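Local coordinates for trehalose-6-phosphate phosphatase (Cryptococcus neoformans, PDB 5DX9), which belongs to the trehalose-phosphatase family of the HAD clan and binds a magnesium ion and a glycan, at residues F11-K16 with L301-I305. Coordinates in Å, arbitrary orientation, origin at the centre of the assembly. Numbering follows the deposited sequence.
Sequences FTDAYK and LLEEI
Two α-helical segments, 11-16 near the N-terminus and 301-305 near the C-terminus, approach to 10.7 Å between axes and cross at -50°, their N-to-C directions running broadly alike. The CA atoms of Thr12 and Leu301 lie 6.0 Å apart and those of Lys16 and Ile305 7.7 Å, one helical turn on in each segment. Leu301 (chi1 t, chi2 p) is the residue at the centre: its CD2 meets Phe11 CE2 and Tyr15 CG, each at 3.6 Å, and makes a CH-pi contact over one face of the Tyr15 ring, 3.8 Å from the centroid, while its CD1 lies 3.4 Å from Thr12 CG2. With chi1 t, Phe11 and Tyr15 both bring their rings to this CD2. Thr12, chi1 m, turns CG2 to the partner helix while OG1 hydrogen-bonds to Thr8 O of its own helix; Tyr15 OH is engaged by Asn60. Ile305 (m, m) brings CD1 to 4.1 Å from Tyr15 CE2 at the ring edge and 3.8 Å from Lys16 CG. Lys16 bends at chi3 p (m, t, p, t), so NZ reaches Asp13 OD1 at 3.2 Å and Glu304 OE1 at 3.3 Å, the latter a weak hydrogen bond within a salt bridge; Glu304 is extended (t, t). The contact joins the chain's first and last helices beside the Rossmann-like sheet of the HAD fold, where Phe11 and Tyr15 touch Leu206. Its chemistry is therefore graded, from a buried apolar cluster to a lysine shared by two carboxylates at the more exposed border.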
loop_
_atom_site.group_PDB
_atom_site.type_symbol
_atom_site.label_atom_id
_atom_site.label_comp_id
_atom_site.label_asym_id
_atom_site.label_seq_id
_atom_site.Cartn_x
_atom_site.Cartn_y
_atom_site.Cartn_z
ATOM N N PHE A 11 -15.098 -5.310 14.487
ATOM C CA PHE A 11 -14.648 -4.171 13.693
ATOM C C PHE A 11 -15.785 -3.184 13.460
ATOM O O PHE A 11 -15.584 -1.971 13.507
ATOM C CB PHE A 11 -14.075 -4.624 12.348
ATOM C CG PHE A 11 -13.700 -3.487 11.450
ATOM C CD1 PHE A 11 -12.617 -2.682 11.755
ATOM C CD2 PHE A 11 -14.435 -3.212 10.311
ATOM C CE1 PHE A 11 -12.270 -1.625 10.940
ATOM C CE2 PHE A 11 -14.091 -2.156 9.487
ATOM C CZ PHE A 11 -13.009 -1.360 9.803
ATOM N N THR A 12 -16.978 -3.711 13.204
ATOM C CA THR A 12 -18.153 -2.877 12.974
ATOM C C THR A 12 -18.420 -1.950 14.156
ATOM O O THR A 12 -18.638 -0.751 13.984
ATOM C CB THR A 12 -19.407 -3.731 12.714
ATOM O OG1 THR A 12 -19.245 -4.468 11.495
ATOM C CG2 THR A 12 -20.637 -2.847 12.602
ATOM N N ASP A 13 -18.393 -2.511 15.358
ATOM C CA ASP A 13 -18.684 -1.742 16.559
ATOM C C ASP A 13 -17.603 -0.698 16.830
ATOM O O ASP A 13 -17.900 0.419 17.259
ATOM C CB ASP A 13 -18.847 -2.679 17.756
ATOM C CG ASP A 13 -20.161 -3.448 17.717
ATOM O OD1 ASP A 13 -21.198 -2.837 17.376
ATOM O OD2 ASP A 13 -20.158 -4.661 18.022
ATOM N N ALA A 14 -16.350 -1.060 16.568
ATOM C CA ALA A 14 -15.251 -0.120 16.737
ATOM C C ALA A 14 -15.378 1.023 15.736
ATOM O O ALA A 14 -15.116 2.181 16.064
ATOM C CB ALA A 14 -13.919 -0.823 16.579
ATOM N N TYR A 15 -15.795 0.689 14.520
ATOM C CA TYR A 15 -15.975 1.682 13.468
ATOM C C TYR A 15 -17.032 2.709 13.857
ATOM O O TYR A 15 -16.884 3.902 13.591
ATOM C CB TYR A 15 -16.360 1.000 12.153
ATOM C CG TYR A 15 -16.532 1.939 10.977
ATOM C CD1 TYR A 15 -15.518 2.106 10.042
ATOM C CD2 TYR A 15 -17.713 2.650 10.792
ATOM C CE1 TYR A 15 -15.674 2.957 8.962
ATOM C CE2 TYR A 15 -17.877 3.504 9.716
ATOM C CZ TYR A 15 -16.854 3.653 8.804
ATOM O OH TYR A 15 -17.010 4.500 7.731
ATOM N N LYS A 16 -18.100 2.235 14.489
ATOM C CA LYS A 16 -19.197 3.099 14.907
ATOM C C LYS A 16 -18.797 4.020 16.058
ATOM O O LYS A 16 -19.248 5.161 16.131
ATOM C CB LYS A 16 -20.410 2.251 15.303
ATOM C CG LYS A 16 -21.083 1.549 14.128
ATOM C CD LYS A 16 -21.731 0.240 14.554
ATOM C CE LYS A 16 -22.789 0.458 15.624
ATOM N NZ LYS A 16 -23.315 -0.835 16.149
ATOM N N LEU A 301 -21.003 -3.334 6.591
ATOM C CA LEU A 301 -20.762 -2.298 7.583
ATOM C C LEU A 301 -21.520 -1.022 7.231
ATOM O O LEU A 301 -22.193 -0.433 8.080
ATOM C CB LEU A 301 -19.263 -2.010 7.699
ATOM C CG LEU A 301 -18.835 -0.870 8.624
ATOM C CD1 LEU A 301 -19.493 -1.028 9.979
ATOM C CD2 LEU A 301 -17.321 -0.827 8.775
ATOM N N LEU A 302 -21.410 -0.607 5.974
ATOM C CA LEU A 302 -22.065 0.609 5.501
ATOM C C LEU A 302 -23.582 0.535 5.643
ATOM O O LEU A 302 -24.210 1.478 6.124
ATOM C CB LEU A 302 -21.682 0.883 4.047
ATOM C CG LEU A 302 -20.266 1.439 3.878
ATOM C CD1 LEU A 302 -19.848 1.418 2.419
ATOM C CD2 LEU A 302 -20.184 2.844 4.451
ATOM N N GLU A 303 -24.165 -0.582 5.220
ATOM C CA GLU A 303 -25.600 -0.790 5.364
ATOM C C GLU A 303 -26.051 -0.648 6.817
ATOM O O GLU A 303 -27.078 -0.029 7.098
ATOM C CB GLU A 303 -26.003 -2.163 4.833
ATOM C CG GLU A 303 -27.205 -2.741 5.549
ATOM C CD GLU A 303 -28.216 -3.356 4.603
ATOM O OE1 GLU A 303 -27.923 -3.442 3.391
ATOM O OE2 GLU A 303 -29.306 -3.747 5.077
ATOM N N GLU A 304 -25.278 -1.221 7.734
ATOM C CA GLU A 304 -25.607 -1.151 9.153
ATOM C C GLU A 304 -25.573 0.281 9.668
ATOM O O GLU A 304 -26.317 0.632 10.579
ATOM C CB GLU A 304 -24.655 -2.016 9.977
ATOM C CG GLU A 304 -24.868 -1.873 11.477
ATOM C CD GLU A 304 -24.121 -2.916 12.279
ATOM O OE1 GLU A 304 -23.985 -2.734 13.509
ATOM O OE2 GLU A 304 -23.677 -3.920 11.679
ATOM N N ILE A 305 -24.698 1.100 9.092
ATOM C CA ILE A 305 -24.620 2.511 9.457
ATOM C C ILE A 305 -25.894 3.249 9.057
ATOM O O ILE A 305 -26.334 4.165 9.756
ATOM C CB ILE A 305 -23.411 3.205 8.802
ATOM C CG1 ILE A 305 -22.102 2.645 9.360
ATOM C CG2 ILE A 305 -23.473 4.710 9.034
ATOM C CD1 ILE A 305 -21.788 3.119 10.757
#